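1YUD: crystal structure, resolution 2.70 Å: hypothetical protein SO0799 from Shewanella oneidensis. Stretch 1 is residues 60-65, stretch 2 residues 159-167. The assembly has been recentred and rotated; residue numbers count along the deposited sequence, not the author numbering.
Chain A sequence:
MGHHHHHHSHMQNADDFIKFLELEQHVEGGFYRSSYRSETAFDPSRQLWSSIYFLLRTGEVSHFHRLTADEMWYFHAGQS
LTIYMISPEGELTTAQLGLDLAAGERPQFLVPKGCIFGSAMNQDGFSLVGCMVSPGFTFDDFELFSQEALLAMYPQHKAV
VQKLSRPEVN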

# COMPACT_ATOMS: atom_id res chain seq x y z
N GLU A 60 -5.27 -16.35 13.91
CA GLU A 60 -3.92 -16.04 13.46
C GLU A 60 -3.36 -14.68 13.94
O GLU A 60 -4.10 -13.71 14.15
CB GLU A 60 -3.88 -16.10 11.92
CG GLU A 60 -4.00 -17.51 11.33
CD GLU A 60 -2.70 -18.30 11.44
OE1 GLU A 60 -2.14 -18.37 12.56
OE2 GLU A 60 -2.23 -18.85 10.41
N VAL A 61 -2.05 -14.66 14.15
CA VAL A 61 -1.31 -13.47 14.53
C VAL A 61 0.01 -13.62 13.79
O VAL A 61 0.44 -14.74 13.50
CB VAL A 61 -1.02 -13.38 16.05
CG1 VAL A 61 -2.30 -13.34 16.85
CG2 VAL A 61 -0.12 -14.52 16.48
N SER A 62 0.66 -12.49 13.49
CA SER A 62 1.94 -12.53 12.79
C SER A 62 3.04 -12.59 13.83
O SER A 62 3.37 -11.59 14.45
CB SER A 62 2.10 -11.30 11.92
OG SER A 62 3.28 -11.41 11.14
N HIS A 63 3.62 -13.77 14.02
CA HIS A 63 4.66 -13.96 15.03
C HIS A 63 5.98 -13.20 14.81
O HIS A 63 6.51 -13.14 13.70
CB HIS A 63 4.96 -15.45 15.20
CG HIS A 63 3.74 -16.29 15.42
ND1 HIS A 63 3.09 -16.93 14.39
CD2 HIS A 63 3.04 -16.57 16.54
CE1 HIS A 63 2.04 -17.58 14.87
NE2 HIS A 63 1.99 -17.38 16.18
N PHE A 64 6.48 -12.63 15.90
CA PHE A 64 7.73 -11.89 15.88
C PHE A 64 8.72 -12.46 14.88
O PHE A 64 8.97 -13.67 14.87
CB PHE A 64 8.34 -11.88 17.27
CG PHE A 64 7.68 -10.92 18.21
CD1 PHE A 64 7.12 -11.37 19.41
CD2 PHE A 64 7.64 -9.56 17.92
CE1 PHE A 64 6.53 -10.48 20.31
CE2 PHE A 64 7.05 -8.66 18.81
CZ PHE A 64 6.50 -9.12 20.01
N HIS A 65 9.26 -11.58 14.04
CA HIS A 65 10.23 -11.92 13.00
C HIS A 65 10.99 -10.64 12.61
O HIS A 65 10.53 -9.54 12.87
CB HIS A 65 9.50 -12.48 11.78
CG HIS A 65 8.43 -11.58 11.26
ND1 HIS A 65 8.53 -10.93 10.04
CD2 HIS A 65 7.25 -11.19 11.80
CE1 HIS A 65 7.45 -10.18 9.86
NE2 HIS A 65 6.66 -10.32 10.91
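Stretch 2 (159-167) AVVQKLSRP

Stretch 2 begins as the last turn of a helix, residues 159 to 161, and continues as an irregular segment. Gln162 is the first residue to leave helical phi/psi. The carbonyl of Val160 closes the turn: its O accepts hydrogen bonds from Lys163 N at 3.1 Å and from Leu164 N at 3.2 Å. Lys163 NZ makes a weak hydrogen bond to Ala159 O at 3.3 Å, so the lysine side chain runs back along the helix end. Beyond Leu164 the backbone opens out, and Ser165 and Arg166 have extended phi/psi values. The part of stretch 2 that follows the helix lies on stretch 1 as a loop, with its centre at Leu164. Stretch 2 passes crosswise over stretch 1 and does not pair with it as a second strand. The closest CA pair is His63 and Leu164, whose CA atoms are 4.3 Å apart. The two stretches together bury 429 Å².

Stretch 1 is extended throughout and includes strand residues. Glu60 makes no contact; its CA-to-CB bond points away from stretch 2. The CA-to-CB bond of Val61 points toward stretch 2. Its CG2 lies 3.6 Å from Lys163 O, and its CB is 4.2 Å from Leu164 CD2, an apolar contact. The CA-to-CB bond of Ser62 points away. Its hydroxyl is hydrogen-bonded elsewhere in the structure, and its backbone O comes 4.3 Å from Leu164 CB.

His63 packs along the backbone of stretch 2. Its CA makes a CA-H...O contact with Leu164 O at 3.3 Å. The ring edge meets the peptide between Leu164 and Ser165, with His63 CD2 3.7 Å from Ser165 N. Arg166 lies in the extended segment after Leu164, and the end of its side chain comes near the ring: Arg166 NH2 is 3.4 Å from His63 CE1. This carbon lies over one face of the guanidinium.

Phe64 supplies the one hydrogen bond between the stretches. Its N donates to Leu164 O at 2.7 Å, with an N-H...O angle of 149°. The same carbonyl thus receives both the Phe64 amide and the His63 CA contact. The Phe64 ring reaches the end of the helix. Leu164 CB sits over one ring face, 3.8 Å from the centroid and 28° off the normal, in a CH-pi contact; its nearest ring atom is Phe64 CE1 at 3.4 Å. The ring edge faces the last helical residues, with Phe64 CE1 3.7 Å from Val160 O and 3.8 Å from Val161 CA. Phe64 CZ meets Val160 CG1 at 4.0 Å. His65 makes no contact with stretch 2.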

# COMPACT_ATOMS: atom_id res chain seq x y z
N ALA A 159 4.96 -10.66 28.60
CA ALA A 159 3.54 -10.54 28.33
C ALA A 159 3.14 -10.60 26.84
O ALA A 159 2.23 -11.36 26.48
CB ALA A 159 3.01 -9.25 28.95
N VAL A 160 3.80 -9.82 26.00
CA VAL A 160 3.48 -9.80 24.57
C VAL A 160 4.27 -10.85 23.79
O VAL A 160 3.85 -11.25 22.70
CB VAL A 160 3.75 -8.41 23.96
CG1 VAL A 160 5.23 -8.26 23.66
CG2 VAL A 160 2.91 -8.21 22.71
N VAL A 161 5.40 -11.29 24.32
CA VAL A 161 6.19 -12.31 23.65
C VAL A 161 5.41 -13.63 23.65
O VAL A 161 5.54 -14.45 22.73
CB VAL A 161 7.55 -12.53 24.35
CG1 VAL A 161 8.39 -13.51 23.56
CG2 VAL A 161 8.27 -11.21 24.49
N GLN A 162 4.59 -13.82 24.69
CA GLN A 162 3.76 -15.02 24.83
C GLN A 162 2.53 -14.99 23.94
O GLN A 162 1.66 -15.84 24.06
CB GLN A 162 3.28 -15.17 26.27
CG GLN A 162 4.36 -15.40 27.30
CD GLN A 162 3.76 -15.65 28.68
OE1 GLN A 162 2.88 -14.91 29.14
NE2 GLN A 162 4.24 -16.69 29.36
N LYS A 163 2.45 -14.00 23.06
CA LYS A 163 1.31 -13.92 22.15
C LYS A 163 1.76 -13.96 20.69
O LYS A 163 1.15 -14.63 19.86
CB LYS A 163 0.51 -12.63 22.40
CG LYS A 163 -0.46 -12.74 23.58
CD LYS A 163 0.24 -13.10 24.88
CE LYS A 163 -0.76 -13.26 26.02
NZ LYS A 163 -0.12 -13.58 27.34
N LEU A 164 2.85 -13.25 20.41
CA LEU A 164 3.40 -13.17 19.06
C LEU A 164 4.62 -14.06 18.91
O LEU A 164 5.56 -13.72 18.19
CB LEU A 164 3.77 -11.73 18.72
CG LEU A 164 2.75 -10.62 19.01
CD1 LEU A 164 3.34 -9.28 18.61
CD2 LEU A 164 1.47 -10.88 18.25
N SER A 165 4.62 -15.20 19.60
CA SER A 165 5.74 -16.13 19.52
C SER A 165 5.31 -17.50 20.01
O SER A 165 4.24 -17.64 20.61
CB SER A 165 6.90 -15.61 20.38
OG SER A 165 8.04 -16.44 20.25
N ARG A 166 6.12 -18.51 19.73
CA ARG A 166 5.83 -19.87 20.17
C ARG A 166 7.11 -20.63 20.48
O ARG A 166 8.12 -20.47 19.79
CB ARG A 166 5.00 -20.63 19.12
CG ARG A 166 3.51 -20.30 19.19
CD ARG A 166 2.70 -21.12 18.21
NE ARG A 166 3.21 -21.01 16.85
CZ ARG A 166 2.44 -20.95 15.77
NH1 ARG A 166 1.12 -20.99 15.89
NH2 ARG A 166 2.99 -20.86 14.56
N PRO A 167 7.08 -21.47 21.53
CA PRO A 167 8.19 -22.29 22.03
C PRO A 167 8.72 -23.43 21.16
O PRO A 167 8.14 -23.80 20.15
CB PRO A 167 7.67 -22.78 23.38
CG PRO A 167 6.21 -22.92 23.13
CD PRO A 167 5.88 -21.66 22.38